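Local coordinates for protein beta sliding clamp (Caulobacter crescentus, PDB 5WCE) that forms a ring-shaped head-to-tail homodimer around DNA and probably tethers DNA polymerases and other proteins to it, giving them processivity, at residues A15-A20 with E83-L88; L105-Q108 with R113-L116. All coordinates share one frame; numbering follows the deposited sequence.

How the contacts relate
Both contacts belong to the N-terminal clamp domain and sit near the dimer interface. Contact 1 joins its two helices, 14-25 and 78-87, through a few aliphatic groups, running from buried Leu17 and Val85 out to Arg86 at the surface. Contact 2 joins two sheet strands, 105-109 and 112-116, and is the more buried, with backbone hydrogen bonds as its main chemistry and an arginine-glutamine pair at its exposed margin. Helix 78-87 links them: Val85 serves contact 1, while Ile84 rests on strand 112-116, Ile84 CG2 3.6 Å from Phe114 CE1. The second subunit touches both, meeting the helix through Lys87 in contact 1 and extending the sheet beyond residues 113-115 in contact 2.

Contact 1. Residues A15-A20 with E83-L88; sequences AALLKA and EIVRKL
The helical segments 15-20 and 83-87 run roughly antiparallel, their axes 9.5 Å apart at an angle of 142°, with Leu18 and Val85 as the nearest CA pair. Val85 points its side chain at the other helix and works with both methyls. Val85 CG2 meets Leu17 CD2 at 3.5 Å, and Val85 CG1 lies 4.0 Å from the same Leu17 CD2, so the one leucine methyl touches both branches of the valine. The two side chains cross at about a right angle. With CG anti to the backbone N (chi1 179°), Leu17 brings CG to Val85, and the second torsion turns CD2 onto it; beneath, Leu17 also rests on Phe51 and Val94. Leu18, partly exposed, flanks Val85 beside Leu17. Leu18 CB is 4.1 Å from Val85 CG1, while Leu18 CD1 extends farther, over the backbone of the facing helix, and comes to 3.8 Å from Arg86 N. Leu18 CD1 also lies 4.0 Å from Arg86 CB, the part of the arginine that adds to the apolar contact. Beyond CB the arginine turns away, its chain bending at chi3 (56°), and grips Glu83 one turn earlier side-on. NE goes to OE2 and NH2 to OE1, the latter pair, Arg86 NH2 and Glu83 OE1, being 2.9 Å apart. Both acceptors lie close to the guanidinium plane and are met on their syn sides, OE2 from well out of the carboxylate plane; the two bonds probably fix the guanidinium's rotation. Arg14 donates to the Arg86 carbonyl from the start of helix 14-25, and Lys87 forms a salt bridge with Asp281 of the second subunit. Two roughly antiparallel helices packed through aliphatic side chains against two beta-sheets are characteristic of the DNA-clamp domain fold.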
ATOM      1  N   ALA A  15     -20.437 -17.037  -6.582  1.00 25.81           N
ATOM      2  CA  ALA A  15     -20.414 -16.275  -5.340  1.00 26.16           C
ATOM      3  C   ALA A  15     -20.163 -17.189  -4.144  1.00 24.80           C
ATOM      4  O   ALA A  15     -19.360 -16.855  -3.276  1.00 23.84           O
ATOM      5  CB  ALA A  15     -21.680 -15.461  -5.152  1.00 27.55           C
ATOM      6  N   ALA A  16     -20.798 -18.365  -4.131  1.00 25.34           N
ATOM      7  CA  ALA A  16     -20.568 -19.338  -3.051  1.00 24.36           C
ATOM      8  C   ALA A  16     -19.162 -19.894  -3.016  1.00 23.23           C
ATOM      9  O   ALA A  16     -18.544 -20.090  -1.943  1.00 22.13           O
ATOM     10  CB  ALA A  16     -21.563 -20.485  -3.157  1.00 25.25           C
ATOM     11  N   LEU A  17     -18.653 -20.209  -4.192  1.00 22.05           N
ATOM     12  CA  LEU A  17     -17.317 -20.758  -4.335  1.00 21.45           C
ATOM     13  C   LEU A  17     -16.296 -19.722  -3.904  1.00 20.95           C
ATOM     14  O   LEU A  17     -15.360 -20.031  -3.158  1.00 21.00           O
ATOM     15  CB  LEU A  17     -17.072 -21.156  -5.811  1.00 21.57           C
ATOM     16  CG  LEU A  17     -15.709 -21.731  -6.160  1.00 21.00           C
ATOM     17  CD1 LEU A  17     -15.302 -22.866  -5.254  1.00 20.68           C
ATOM     18  CD2 LEU A  17     -15.713 -22.157  -7.636  1.00 21.47           C
ATOM     19  N   LEU A  18     -16.497 -18.497  -4.350  1.00 21.87           N
ATOM     20  CA  LEU A  18     -15.604 -17.393  -4.030  1.00 22.81           C
ATOM     21  C   LEU A  18     -15.571 -17.087  -2.564  1.00 22.96           C
ATOM     22  O   LEU A  18     -14.497 -16.862  -2.024  1.00 22.39           O
ATOM     23  CB  LEU A  18     -15.985 -16.138  -4.809  1.00 24.55           C
ATOM     24  CG  LEU A  18     -15.094 -14.914  -4.758  1.00 24.97           C
ATOM     25  CD1 LEU A  18     -13.705 -15.241  -5.277  1.00 25.24           C
ATOM     26  CD2 LEU A  18     -15.712 -13.826  -5.621  1.00 27.06           C
ATOM     27  N   LYS A  19     -16.737 -17.129  -1.922  1.00 23.87           N
ATOM     28  CA  LYS A  19     -16.847 -16.813  -0.480  1.00 24.47           C
ATOM     29  C   LYS A  19     -16.035 -17.805   0.342  1.00 23.32           C
ATOM     30  O   LYS A  19     -15.225 -17.419   1.219  1.00 23.77           O
ATOM     31  CB  LYS A  19     -18.312 -16.765  -0.070  1.00 26.57           C
ATOM     32  CG  LYS A  19     -18.574 -16.548   1.432  1.00 28.47           C
ATOM     33  CD  LYS A  19     -20.062 -16.350   1.707  1.00 31.51           C
ATOM     34  CE  LYS A  19     -20.533 -17.022   2.986  1.00 33.93           C
ATOM     35  NZ  LYS A  19     -21.881 -16.458   3.311  1.00 36.81           N
ATOM     36  N   ALA A  20     -16.215 -19.090   0.040  1.00 21.95           N
ATOM     37  CA  ALA A  20     -15.438 -20.149   0.698  1.00 21.86           C
ATOM     38  C   ALA A  20     -13.939 -20.109   0.462  1.00 21.52           C
ATOM     39  O   ALA A  20     -13.120 -20.250   1.412  1.00 20.52           O
ATOM     40  CB  ALA A  20     -15.999 -21.514   0.337  1.00 21.05           C
ATOM     41  N   GLU A  83      -8.003 -16.867  -7.446  1.00 24.74           N
ATOM     42  CA  GLU A  83      -7.867 -15.861  -8.490  1.00 25.54           C
ATOM     43  C   GLU A  83      -8.668 -16.167  -9.735  1.00 24.93           C
ATOM     44  O   GLU A  83      -9.302 -15.281 -10.279  1.00 24.40           O
ATOM     45  CB  GLU A  83      -6.391 -15.633  -8.811  1.00 27.78           C
ATOM     46  CG  GLU A  83      -5.719 -14.855  -7.656  1.00 28.85           C
ATOM     47  CD  GLU A  83      -6.262 -13.425  -7.603  1.00 30.02           C
ATOM     48  OE1 GLU A  83      -6.264 -12.753  -8.651  1.00 35.54           O
ATOM     49  OE2 GLU A  83      -6.822 -12.998  -6.617  1.00 32.41           O
ATOM     50  N   ILE A  84      -8.684 -17.429 -10.157  1.00 23.12           N
ATOM     51  CA  ILE A  84      -9.501 -17.819 -11.307  1.00 24.17           C
ATOM     52  C   ILE A  84     -10.975 -17.473 -11.031  1.00 23.39           C
ATOM     53  O   ILE A  84     -11.660 -16.848 -11.835  1.00 23.59           O
ATOM     54  CB  ILE A  84      -9.363 -19.329 -11.615  1.00 24.08           C
ATOM     55  CG1 ILE A  84      -7.981 -19.652 -12.236  1.00 24.92           C
ATOM     56  CG2 ILE A  84     -10.467 -19.826 -12.575  1.00 25.25           C
ATOM     57  CD1 ILE A  84      -7.656 -21.132 -12.225  1.00 24.59           C
ATOM     58  N   VAL A  85     -11.454 -17.907  -9.888  1.00 22.64           N
ATOM     59  CA  VAL A  85     -12.877 -17.756  -9.606  1.00 23.65           C
ATOM     60  C   VAL A  85     -13.260 -16.272  -9.473  1.00 23.69           C
ATOM     61  O   VAL A  85     -14.288 -15.856  -9.984  1.00 24.05           O
ATOM     62  CB  VAL A  85     -13.327 -18.590  -8.368  1.00 23.21           C
ATOM     63  CG1 VAL A  85     -14.791 -18.323  -8.058  1.00 23.52           C
ATOM     64  CG2 VAL A  85     -13.057 -20.081  -8.626  1.00 23.40           C
ATOM     65  N   ARG A  86     -12.411 -15.515  -8.824  1.00 24.68           N
ATOM     66  CA  ARG A  86     -12.578 -14.077  -8.701  1.00 26.84           C
ATOM     67  C   ARG A  86     -12.769 -13.403 -10.070  1.00 27.23           C
ATOM     68  O   ARG A  86     -13.563 -12.502 -10.209  1.00 28.95           O
ATOM     69  CB  ARG A  86     -11.370 -13.469  -7.982  1.00 27.90           C
ATOM     70  CG  ARG A  86     -11.644 -12.093  -7.384  1.00 30.54           C
ATOM     71  CD  ARG A  86     -10.424 -11.473  -6.728  1.00 31.55           C
ATOM     72  NE  ARG A  86      -9.295 -11.385  -7.657  1.00 33.38           N
ATOM     73  CZ  ARG A  86      -9.197 -10.573  -8.721  1.00 36.18           C
ATOM     74  NH1 ARG A  86     -10.189  -9.743  -9.092  1.00 37.27           N
ATOM     75  NH2 ARG A  86      -8.104 -10.604  -9.474  1.00 36.37           N
ATOM     76  N   LYS A  87     -12.061 -13.863 -11.085  1.00 26.81           N
ATOM     77  CA  LYS A  87     -12.097 -13.244 -12.384  1.00 27.76           C
ATOM     78  C   LYS A  87     -13.211 -13.785 -13.259  1.00 27.69           C
ATOM     79  O   LYS A  87     -13.431 -13.234 -14.333  1.00 28.34           O
ATOM     80  CB  LYS A  87     -10.761 -13.437 -13.087  1.00 28.11           C
ATOM     81  CG  LYS A  87      -9.621 -12.789 -12.359  1.00 28.32           C
ATOM     82  CD  LYS A  87      -8.293 -13.090 -13.048  1.00 29.34           C
ATOM     83  CE  LYS A  87      -7.078 -12.625 -12.220  1.00 28.82           C
ATOM     84  NZ  LYS A  87      -5.851 -12.907 -13.057  1.00 29.49           N
ATOM     85  N   LEU A  88     -13.903 -14.845 -12.839  1.00 26.67           N
ATOM     86  CA  LEU A  88     -15.024 -15.343 -13.615  1.00 27.80           C
ATOM     87  C   LEU A  88     -16.177 -14.330 -13.629  1.00 29.36           C
ATOM     88  O   LEU A  88     -16.312 -13.551 -12.721  1.00 28.48           O
ATOM     89  CB  LEU A  88     -15.496 -16.719 -13.111  1.00 27.50           C
ATOM     90  CG  LEU A  88     -14.540 -17.909 -13.247  1.00 26.70           C
ATOM     91  CD1 LEU A  88     -15.011 -19.150 -12.505  1.00 26.33           C
ATOM     92  CD2 LEU A  88     -14.306 -18.206 -14.706  1.00 28.22           C
TER

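Contact 2. Residues L105-Q108 with R113-L116; sequences LVIQ and RFNL
Arg113 and Gln108 face each other as a non-hydrogen-bonded pair of an antiparallel ladder, and the arginine crosses onto the neighbouring strand. From Arg113 CB, 4.1 Å from Gln108 NE2, the chain runs extended from CG to NE; Arg113 CG lies 4.0 Å from Val106 CG1, and NE stays at a similar distance from that methyl. At the end, Val106 CG1 sits over the centre of one guanidinium face, 3.5 Å from Arg113 CZ. NH2 also nears the other valine methyl, whereas Arg113 NH1 turns to Gln108 OE1 at 2.8 Å, a weak, strongly bent hydrogen bond (115°) with the amide and guanidinium planes 59° apart. The strands form a beta hairpin at the edge of the domain's five-stranded sheet, and residues 113-115 pair in turn with a strand of the second subunit, so that the sheet continues through the ring's dimer interface. Within the hairpin, Leu105 with Leu116 and Ile107 with Phe114 are hydrogen-bonded pairs, the shortest bond running from Phe114 N to Ile107 O at 2.7 Å. Ile107 O also lies at the edge of the Phe114 ring, 3.7 Å from Phe114 CD1. On the face carrying Leu105, Ile107, Phe114 and Leu116, Ile107 CD1 touches Leu116 CD1 at 3.6 Å, and Leu81 and Ile84 of helix 78-87 pack against the same face.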
ATOM      1  N   LEU A 105      -7.539 -31.155 -12.182  1.00 26.21           N
ATOM      2  CA  LEU A 105      -8.872 -30.601 -11.839  1.00 24.95           C
ATOM      3  C   LEU A 105      -9.346 -29.713 -13.012  1.00 24.93           C
ATOM      4  O   LEU A 105      -8.610 -28.822 -13.454  1.00 26.10           O
ATOM      5  CB  LEU A 105      -8.793 -29.760 -10.583  1.00 23.96           C
ATOM      6  CG  LEU A 105     -10.037 -28.964 -10.220  1.00 23.47           C
ATOM      7  CD1 LEU A 105     -11.195 -29.890  -9.942  1.00 23.63           C
ATOM      8  CD2 LEU A 105      -9.795 -28.058  -9.051  1.00 23.11           C
ATOM      9  N   VAL A 106     -10.553 -29.932 -13.500  1.00 24.21           N
ATOM     10  CA  VAL A 106     -11.086 -29.099 -14.605  1.00 24.80           C
ATOM     11  C   VAL A 106     -12.111 -28.105 -14.049  1.00 24.44           C
ATOM     12  O   VAL A 106     -13.074 -28.520 -13.391  1.00 23.03           O
ATOM     13  CB  VAL A 106     -11.754 -29.941 -15.703  1.00 25.43           C
ATOM     14  CG1 VAL A 106     -12.308 -29.026 -16.783  1.00 26.52           C
ATOM     15  CG2 VAL A 106     -10.742 -30.925 -16.284  1.00 26.10           C
ATOM     16  N   ILE A 107     -11.883 -26.812 -14.307  1.00 24.49           N
ATOM     17  CA  ILE A 107     -12.763 -25.753 -13.850  1.00 24.95           C
ATOM     18  C   ILE A 107     -13.298 -25.171 -15.115  1.00 27.13           C
ATOM     19  O   ILE A 107     -12.509 -24.705 -15.987  1.00 28.06           O
ATOM     20  CB  ILE A 107     -12.043 -24.649 -13.030  1.00 24.74           C
ATOM     21  CG1 ILE A 107     -11.366 -25.248 -11.794  1.00 24.28           C
ATOM     22  CG2 ILE A 107     -12.991 -23.517 -12.635  1.00 24.39           C
ATOM     23  CD1 ILE A 107      -9.878 -25.265 -11.918  1.00 25.16           C
ATOM     24  N   GLN A 108     -14.616 -25.206 -15.242  1.00 28.05           N
ATOM     25  CA  GLN A 108     -15.252 -24.649 -16.419  1.00 29.99           C
ATOM     26  C   GLN A 108     -16.397 -23.731 -16.030  1.00 29.27           C
ATOM     27  O   GLN A 108     -17.207 -24.051 -15.146  1.00 27.35           O
ATOM     28  CB  GLN A 108     -15.761 -25.777 -17.257  1.00 32.60           C
ATOM     29  CG  GLN A 108     -16.506 -25.260 -18.469  1.00 37.30           C
ATOM     30  CD  GLN A 108     -16.120 -26.032 -19.685  1.00 40.50           C
ATOM     31  OE1 GLN A 108     -15.994 -27.271 -19.624  1.00 43.45           O
ATOM     32  NE2 GLN A 108     -15.877 -25.317 -20.789  1.00 43.32           N
ATOM     33  N   ARG A 113     -12.087 -22.532 -19.600  1.00 33.65           N
ATOM     34  CA  ARG A 113     -11.743 -23.858 -19.081  1.00 32.24           C
ATOM     35  C   ARG A 113     -10.324 -23.841 -18.535  1.00 30.49           C
ATOM     36  O   ARG A 113      -9.380 -23.438 -19.258  1.00 29.63           O
ATOM     37  CB  ARG A 113     -11.854 -24.892 -20.179  1.00 34.79           C
ATOM     38  CG  ARG A 113     -11.684 -26.337 -19.720  1.00 36.31           C
ATOM     39  CD  ARG A 113     -11.694 -27.219 -20.954  1.00 40.65           C
ATOM     40  NE  ARG A 113     -11.584 -28.622 -20.669  1.00 43.03           N
ATOM     41  CZ  ARG A 113     -12.583 -29.407 -20.266  1.00 46.86           C
ATOM     42  NH1 ARG A 113     -13.802 -28.906 -20.013  1.00 49.37           N
ATOM     43  NH2 ARG A 113     -12.357 -30.710 -20.046  1.00 47.05           N
ATOM     44  N   PHE A 114     -10.164 -24.251 -17.268  1.00 28.11           N
ATOM     45  CA  PHE A 114      -8.862 -24.362 -16.662  1.00 28.37           C
ATOM     46  C   PHE A 114      -8.594 -25.818 -16.256  1.00 28.57           C
ATOM     47  O   PHE A 114      -9.508 -26.525 -15.828  1.00 26.24           O
ATOM     48  CB  PHE A 114      -8.749 -23.479 -15.451  1.00 28.06           C
ATOM     49  CG  PHE A 114      -9.090 -22.045 -15.703  1.00 28.73           C
ATOM     50  CD1 PHE A 114     -10.422 -21.637 -15.813  1.00 29.57           C
ATOM     51  CD2 PHE A 114      -8.095 -21.103 -15.814  1.00 30.04           C
ATOM     52  CE1 PHE A 114     -10.748 -20.320 -16.090  1.00 31.08           C
ATOM     53  CE2 PHE A 114      -8.411 -19.767 -16.071  1.00 31.01           C
ATOM     54  CZ  PHE A 114      -9.739 -19.382 -16.213  1.00 31.19           C
ATOM     55  N   ASN A 115      -7.346 -26.254 -16.429  1.00 29.97           N
ATOM     56  CA  ASN A 115      -6.888 -27.596 -15.944  1.00 30.03           C
ATOM     57  C   ASN A 115      -5.736 -27.306 -14.979  1.00 28.84           C
ATOM     58  O   ASN A 115      -4.717 -26.687 -15.364  1.00 28.61           O
ATOM     59  CB  ASN A 115      -6.401 -28.465 -17.081  1.00 31.99           C
ATOM     60  CG  ASN A 115      -7.421 -28.579 -18.234  1.00 33.52           C
ATOM     61  OD1 ASN A 115      -8.045 -29.583 -18.398  1.00 37.35           O
ATOM     62  ND2 ASN A 115      -7.544 -27.589 -19.020  1.00 36.18           N
ATOM     63  N   LEU A 116      -5.927 -27.655 -13.706  1.00 27.87           N
ATOM     64  CA  LEU A 116      -4.973 -27.348 -12.640  1.00 27.06           C
ATOM     65  C   LEU A 116      -4.422 -28.659 -12.065  1.00 27.05           C
ATOM     66  O   LEU A 116      -5.173 -29.604 -11.855  1.00 24.99           O
ATOM     67  CB  LEU A 116      -5.655 -26.605 -11.516  1.00 27.94           C
ATOM     68  CG  LEU A 116      -6.226 -25.233 -11.804  1.00 28.33           C
ATOM     69  CD1 LEU A 116      -6.613 -24.628 -10.460  1.00 28.03           C
ATOM     70  CD2 LEU A 116      -5.218 -24.393 -12.567  1.00 29.82           C
TER